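Local coordinates for hydrolase, putative (Plasmodium vivax, PDB 2B30), which is of undetermined function but probably acts as a magnesium-dependent phosphatase of the Cof-like HAD hydrolases, with a calcium ion bound here, at residues 53-56 / 57-61; 73-76 / 77-81; 221-224 / 225-229. All blocks are in the same frame, centred on the assembly; numbering follows the deposited sequence.

Contact 1 of 3, residues 53-56 / 57-61; sequences AIKE and AIEKG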
loop_
_atom_site.group_PDB
_atom_site.type_symbol
_atom_site.label_atom_id
_atom_site.label_comp_id
_atom_site.label_asym_id
_atom_site.label_seq_id
_atom_site.Cartn_x
_atom_site.Cartn_y
_atom_site.Cartn_z
ATOM N N ALA A 53 18.089 11.710 -21.289
ATOM C CA ALA A 53 17.757 12.081 -19.915
ATOM C C ALA A 53 18.233 11.000 -18.965
ATOM O O ALA A 53 18.911 11.282 -17.977
ATOM C CB ALA A 53 16.259 12.291 -19.765
ATOM N N ILE A 54 17.883 9.758 -19.287
ATOM C CA ILE A 54 18.324 8.629 -18.507
ATOM C C ILE A 54 19.850 8.518 -18.584
ATOM O O ILE A 54 20.516 8.334 -17.557
ATOM C CB ILE A 54 17.640 7.340 -18.969
ATOM C CG1 ILE A 54 16.142 7.413 -18.640
ATOM C CG2 ILE A 54 18.281 6.120 -18.290
ATOM C CD1 ILE A 54 15.305 6.366 -19.332
ATOM N N LYS A 55 20.399 8.664 -19.792
ATOM C CA LYS A 55 21.854 8.639 -19.994
ATOM C C LYS A 55 22.537 9.580 -19.028
ATOM O O LYS A 55 23.471 9.188 -18.342
ATOM C CB LYS A 55 22.214 9.029 -21.427
ATOM C CG LYS A 55 23.686 8.891 -21.789
ATOM C CD LYS A 55 23.922 9.245 -23.260
ATOM C CE LYS A 55 25.408 9.243 -23.634
ATOM N NZ LYS A 55 25.943 7.888 -23.987
ATOM N N GLU A 56 22.050 10.811 -18.954
ATOM C CA GLU A 56 22.676 11.818 -18.109
ATOM C C GLU A 56 22.449 11.521 -16.624
ATOM O O GLU A 56 23.354 11.717 -15.808
ATOM C CB GLU A 56 22.159 13.213 -18.465
ATOM C CG GLU A 56 22.991 14.358 -17.878
ATOM C CD GLU A 56 22.513 15.735 -18.321
ATOM O OE1 GLU A 56 21.635 15.814 -19.207
ATOM O OE2 GLU A 56 23.020 16.745 -17.782
ATOM N N ALA A 57 21.253 11.029 -16.288
ATOM C CA ALA A 57 20.891 10.705 -14.898
ATOM C C ALA A 57 21.859 9.691 -14.301
ATOM O O ALA A 57 22.280 9.824 -13.155
ATOM C CB ALA A 57 19.462 10.176 -14.824
ATOM N N ILE A 58 22.218 8.689 -15.101
ATOM C CA ILE A 58 23.174 7.656 -14.690
ATOM C C ILE A 58 24.582 8.239 -14.549
ATOM O O ILE A 58 25.316 7.887 -13.630
ATOM C CB ILE A 58 23.177 6.481 -15.682
ATOM C CG1 ILE A 58 21.833 5.766 -15.621
ATOM C CG2 ILE A 58 24.290 5.500 -15.359
ATOM C CD1 ILE A 58 21.524 4.940 -16.821
ATOM N N GLU A 59 24.947 9.144 -15.448
ATOM C CA GLU A 59 26.225 9.854 -15.339
ATOM C C GLU A 59 26.277 10.839 -14.162
ATOM O O GLU A 59 27.303 10.972 -13.511
ATOM C CB GLU A 59 26.525 10.563 -16.655
ATOM C CG GLU A 59 26.722 9.564 -17.788
ATOM C CD GLU A 59 26.730 10.190 -19.163
ATOM O OE1 GLU A 59 26.443 11.408 -19.280
ATOM O OE2 GLU A 59 27.019 9.442 -20.128
ATOM N N LYS A 60 25.168 11.513 -13.884
ATOM C CA LYS A 60 25.109 12.458 -12.765
ATOM C C LYS A 60 25.019 11.744 -11.413
ATOM O O LYS A 60 25.135 12.379 -10.366
ATOM C CB LYS A 60 23.916 13.414 -12.915
ATOM C CG LYS A 60 23.941 14.279 -14.162
ATOM C CD LYS A 60 24.601 15.623 -13.940
ATOM C CE LYS A 60 24.116 16.659 -14.945
ATOM N NZ LYS A 60 24.153 18.021 -14.351
ATOM N N GLY A 61 24.785 10.433 -11.438
ATOM C CA GLY A 61 24.896 9.594 -10.240
ATOM C C GLY A 61 23.576 9.123 -9.657
ATOM O O GLY A 61 23.559 8.570 -8.551
#
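Helix 48-60 of the HAD core ends in the turns where Ile54, Lys55 and Glu56 meet Ile58, Glu59 and Lys60, each paired with the residue four places on. Regular alpha-helical i to i+4 bonds hold the backbone, from Ala57 N to Ala53 O through to Lys60 N on Glu56 O at 2.7 Å. Gly61 then leaves helical geometry with a positive phi of 107°, and its N makes a weak bond to Ala57 O. On one side of the helix Ile58 CD1 packs against Ile54 CG2 at 3.8 Å, two branched chains set aslant to each other. Lys55 and Glu59 also cross at a slant, with Glu59 OE2 lying 3.8 Å from Lys55 CG. The ammonium group of Lys55 is bonded instead to the backbone Lys86 O, and stands 4.3 Å from Glu59 OE2, beyond a salt bridge. Ala53, Glu56 and Ala57 rest on Leu293 and Phe297 of helix 288-297. The Glu56 chain is stretched out beyond CG and runs alongside Lys60, which bends at chi2 (-92°). Lys60 CE, not NZ, is its nearest atom to Glu56 OE2, and the salt bridge from Glu56 OE2 to Lys60 NZ is long, 3.8 Å.

Contact 2 of 3, residues 73-76 / 77-81; sequences VGIL and SAFGE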
loop_
_atom_site.group_PDB
_atom_site.type_symbol
_atom_site.label_atom_id
_atom_site.label_comp_id
_atom_site.label_asym_id
_atom_site.label_seq_id
_atom_site.Cartn_x
_atom_site.Cartn_y
_atom_site.Cartn_z
ATOM N N VAL A 73 12.711 -8.177 -19.762
ATOM C CA VAL A 73 13.012 -8.425 -21.175
ATOM C C VAL A 73 12.009 -7.720 -22.090
ATOM O O VAL A 73 12.349 -7.323 -23.194
ATOM C CB VAL A 73 13.050 -9.948 -21.530
ATOM C CG1 VAL A 73 14.153 -10.656 -20.769
ATOM C CG2 VAL A 73 11.710 -10.619 -21.262
ATOM N N GLY A 74 10.773 -7.576 -21.627
ATOM C CA GLY A 74 9.770 -6.831 -22.372
ATOM C C GLY A 74 10.210 -5.391 -22.548
ATOM O O GLY A 74 10.074 -4.816 -23.629
ATOM N N ILE A 75 10.760 -4.825 -21.477
ATOM C CA ILE A 75 11.249 -3.451 -21.487
ATOM C C ILE A 75 12.549 -3.300 -22.276
ATOM O O ILE A 75 12.739 -2.288 -22.957
ATOM C CB ILE A 75 11.370 -2.905 -20.043
ATOM C CG1 ILE A 75 10.211 -1.962 -19.791
ATOM C CG2 ILE A 75 12.685 -2.172 -19.796
ATOM C CD1 ILE A 75 10.150 -1.472 -18.410
ATOM N N LEU A 76 13.431 -4.298 -22.174
ATOM C CA LEU A 76 14.678 -4.311 -22.933
ATOM C C LEU A 76 14.453 -4.473 -24.439
ATOM O O LEU A 76 15.230 -3.961 -25.236
ATOM C CB LEU A 76 15.601 -5.425 -22.444
ATOM C CG LEU A 76 16.106 -5.414 -20.999
ATOM C CD1 LEU A 76 17.299 -6.330 -20.905
ATOM C CD2 LEU A 76 16.470 -4.019 -20.509
ATOM N N SER A 77 13.407 -5.192 -24.828
ATOM C CA SER A 77 13.053 -5.306 -26.243
ATOM C C SER A 77 12.616 -3.949 -26.789
ATOM O O SER A 77 13.175 -3.449 -27.766
ATOM C CB SER A 77 11.929 -6.318 -26.431
ATOM O OG SER A 77 12.316 -7.582 -25.926
ATOM N N ALA A 78 11.626 -3.359 -26.126
ATOM C CA ALA A 78 11.064 -2.087 -26.527
ATOM C C ALA A 78 12.138 -1.022 -26.583
ATOM O O ALA A 78 12.078 -0.138 -27.436
ATOM C CB ALA A 78 9.973 -1.674 -25.571
ATOM N N PHE A 79 13.118 -1.109 -25.684
ATOM C CA PHE A 79 14.244 -0.163 -25.661
ATOM C C PHE A 79 15.166 -0.336 -26.871
ATOM O O PHE A 79 15.556 0.645 -27.502
ATOM C CB PHE A 79 15.090 -0.333 -24.384
ATOM C CG PHE A 79 14.732 0.613 -23.255
ATOM C CD1 PHE A 79 14.657 1.984 -23.463
ATOM C CD2 PHE A 79 14.533 0.129 -21.966
ATOM C CE1 PHE A 79 14.349 2.847 -22.418
ATOM C CE2 PHE A 79 14.232 0.993 -20.915
ATOM C CZ PHE A 79 14.138 2.349 -21.144
ATOM N N GLY A 80 15.529 -1.584 -27.166
ATOM C CA GLY A 80 16.472 -1.897 -28.236
ATOM C C GLY A 80 17.910 -1.834 -27.755
ATOM O O GLY A 80 18.287 -0.905 -27.041
ATOM N N GLU A 81 18.715 -2.811 -28.172
ATOM C CA GLU A 81 20.123 -2.917 -27.759
ATOM C C GLU A 81 20.909 -1.597 -27.848
ATOM O O GLU A 81 21.755 -1.322 -26.985
ATOM C CB GLU A 81 20.842 -3.997 -28.572
#
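The phenyl ring of Phe79 has Ile75, one helical turn earlier, at its CD2 and CE2 side: the methyl CG2 of Ile75 lies 3.7 Å from Phe79 CD2. The two side chains run side by side in the same direction, and the CG2 methyl makes the contact. Ile75 O approaches this ring obliquely while accepting the backbone bond from Phe79 N at 3.0 Å. Elsewhere around the ring, Phe34 makes an edge-to-face stack with Phe79. A second flat group, the peptide carbonyl of Val73, is gripped twice by one residue. Ser77 N comes from one face of its plane at 2.9 Å from Val73 O, and Ser77 OG from the opposite face at 2.7 Å from the same oxygen. The hydroxyl gets there because chi1 of -58° turns OG back beside its own backbone N, and it donates its proton to the carbonyl. Further along, Ala78 N bonds to Gly74 O with a nearly straight N-H...O angle of 171°, and Gly80 N closes the last turn on Leu76 O. Gly80 has a positive phi of 86°; it is both the first residue beyond helix 72-79 and the N-cap of helix 81-87. Helix 72-79 follows strand 63-67 of the parallel part of the HAD core sheet, and the Ile75 side chain lies about 6 Å from that of the calcium ligand Asp35. Ile75 and Phe79 pack against Ile66 of that strand and against Phe34 and Leu38 of helix 34-38, while Leu76 and Phe79 meet Leu84 of helix 81-87.

Contact 3 of 3, residues 221-224 / 225-229; sequences LGHD and KYTGI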
loop_
_atom_site.group_PDB
_atom_site.type_symbol
_atom_site.label_atom_id
_atom_site.label_comp_id
_atom_site.label_asym_id
_atom_site.label_seq_id
_atom_site.Cartn_x
_atom_site.Cartn_y
_atom_site.Cartn_z
ATOM N N LEU A 221 -2.324 -11.067 -4.973
ATOM C CA LEU A 221 -2.951 -10.105 -4.062
ATOM C C LEU A 221 -1.923 -9.488 -3.137
ATOM O O LEU A 221 -0.977 -10.151 -2.731
ATOM C CB LEU A 221 -4.021 -10.798 -3.214
ATOM C CG LEU A 221 -4.855 -9.909 -2.279
ATOM C CD1 LEU A 221 -5.799 -9.029 -3.065
ATOM C CD2 LEU A 221 -5.635 -10.744 -1.278
ATOM N N GLY A 222 -2.122 -8.223 -2.789
ATOM C CA GLY A 222 -1.253 -7.540 -1.830
ATOM C C GLY A 222 0.027 -6.957 -2.403
ATOM O O GLY A 222 0.867 -6.444 -1.648
ATOM N N HIS A 223 0.176 -7.016 -3.729
ATOM C CA HIS A 223 1.357 -6.471 -4.410
ATOM C C HIS A 223 0.993 -5.384 -5.408
ATOM O O HIS A 223 0.004 -5.481 -6.127
ATOM C CB HIS A 223 2.130 -7.581 -5.143
ATOM C CG HIS A 223 2.727 -8.597 -4.225
ATOM N ND1 HIS A 223 3.885 -8.365 -3.519
ATOM C CD2 HIS A 223 2.306 -9.832 -3.868
ATOM C CE1 HIS A 223 4.156 -9.418 -2.769
ATOM N NE2 HIS A 223 3.216 -10.323 -2.964
ATOM N N ASP A 224 1.807 -4.340 -5.437
ATOM C CA ASP A 224 1.763 -3.365 -6.517
ATOM C C ASP A 224 3.173 -2.780 -6.709
ATOM O O ASP A 224 4.137 -3.272 -6.111
ATOM C CB ASP A 224 0.728 -2.285 -6.226
ATOM C CG ASP A 224 1.159 -1.372 -5.124
ATOM O OD1 ASP A 224 1.283 -1.862 -3.979
ATOM O OD2 ASP A 224 1.393 -0.172 -5.405
ATOM N N LYS A 225 3.298 -1.763 -7.558
ATOM C CA LYS A 225 4.589 -1.120 -7.788
ATOM C C LYS A 225 5.181 -0.596 -6.481
ATOM O O LYS A 225 6.369 -0.784 -6.226
ATOM C CB LYS A 225 4.473 0.012 -8.817
ATOM C CG LYS A 225 4.259 -0.468 -10.257
ATOM C CD LYS A 225 4.299 0.697 -11.250
ATOM C CE LYS A 225 3.623 0.347 -12.573
ATOM N NZ LYS A 225 3.935 1.333 -13.648
ATOM N N TYR A 226 4.350 0.022 -5.643
ATOM C CA TYR A 226 4.814 0.590 -4.366
ATOM C C TYR A 226 5.464 -0.441 -3.413
ATOM O O TYR A 226 6.530 -0.175 -2.852
ATOM C CB TYR A 226 3.674 1.335 -3.651
ATOM C CG TYR A 226 4.097 2.017 -2.353
ATOM C CD1 TYR A 226 5.068 3.010 -2.359
ATOM C CD2 TYR A 226 3.506 1.678 -1.119
ATOM C CE1 TYR A 226 5.461 3.641 -1.175
ATOM C CE2 TYR A 226 3.891 2.311 0.076
ATOM C CZ TYR A 226 4.871 3.282 0.036
ATOM O OH TYR A 226 5.272 3.914 1.183
ATOM N N THR A 227 4.828 -1.599 -3.229
ATOM C CA THR A 227 5.351 -2.612 -2.302
ATOM C C THR A 227 6.619 -3.229 -2.834
ATOM O O THR A 227 7.497 -3.593 -2.051
ATOM C CB THR A 227 4.383 -3.761 -2.060
ATOM O OG1 THR A 227 4.114 -4.447 -3.296
ATOM C CG2 THR A 227 3.118 -3.260 -1.441
ATOM N N GLY A 228 6.693 -3.367 -4.159
ATOM C CA GLY A 228 7.912 -3.830 -4.833
ATOM C C GLY A 228 9.036 -2.819 -4.696
ATOM O O GLY A 228 10.155 -3.181 -4.334
ATOM N N ILE A 229 8.730 -1.549 -4.979
ATOM C CA ILE A 229 9.679 -0.444 -4.797
ATOM C C ILE A 229 10.311 -0.421 -3.407
ATOM O O ILE A 229 11.471 -0.037 -3.270
ATOM C CB ILE A 229 8.990 0.939 -5.035
ATOM C CG1 ILE A 229 8.911 1.261 -6.533
ATOM C CG2 ILE A 229 9.725 2.081 -4.301
ATOM C CD1 ILE A 229 7.848 2.295 -6.879
HETATM O O HOH W 1 5.880 -6.491 -3.675
#
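Asp224 touches Tyr226 and Thr227 at the start of helix 225-235. From its CB, a chi1 of 71° sets CG between the backbone N and the carbonyl carbon, turning the carboxylate toward the first helical turn. One oxygen, OD1, lies against the methyl of Thr227, 3.4 Å from CG2. The other, OD2, accepts from Tyr226 N at 3.0 Å, the donor standing 71° out of the carboxylate plane, and also touches Tyr226 CB. The first helical backbone bond runs from Gly228 N to Asp224 O, 3.2 Å. Thr227 OG1 shares a water with His223: the water is 2.7 Å from His223 ND1, at the edge of the imidazole and in its plane, and 2.7 Å from Thr227 OG1. Tyr226 OH reaches Gly222 O of the second subunit, and the same bond is made in return. Lys225 is the first residue of the helix; its NZ makes a salt bridge with Asp252 and a hydrogen bond with Cys67 O, a placement consistent with the motif III lysine of HAD enzymes. The bond from Tyr226 N to Asp224 OD2 closes an Asx turn, with Asp224 as the N-cap of helix 225-235.

Overall arrangement
The three contacts are successive along the chain and do not touch one another. Contact 1 closes the helix that leads into strand 63-67, and contact 2 lies on the helix following that strand; their centres are 19 Å apart, with nearest atoms about 5 Å apart. Contact 3 lies across the chain's centre from contact 2, their centres 23 Å apart. The calcium ion, held by Asp33, Asp35 and Asp248, ranks them: the side chain of Lys225 in contact 3 is about 5 Å from it, that of Ile75 in contact 2 about 9 Å, and that of Ile54 in contact 1 about 14 Å. Contact 3 also borders the second subunit, which neither of the others touches.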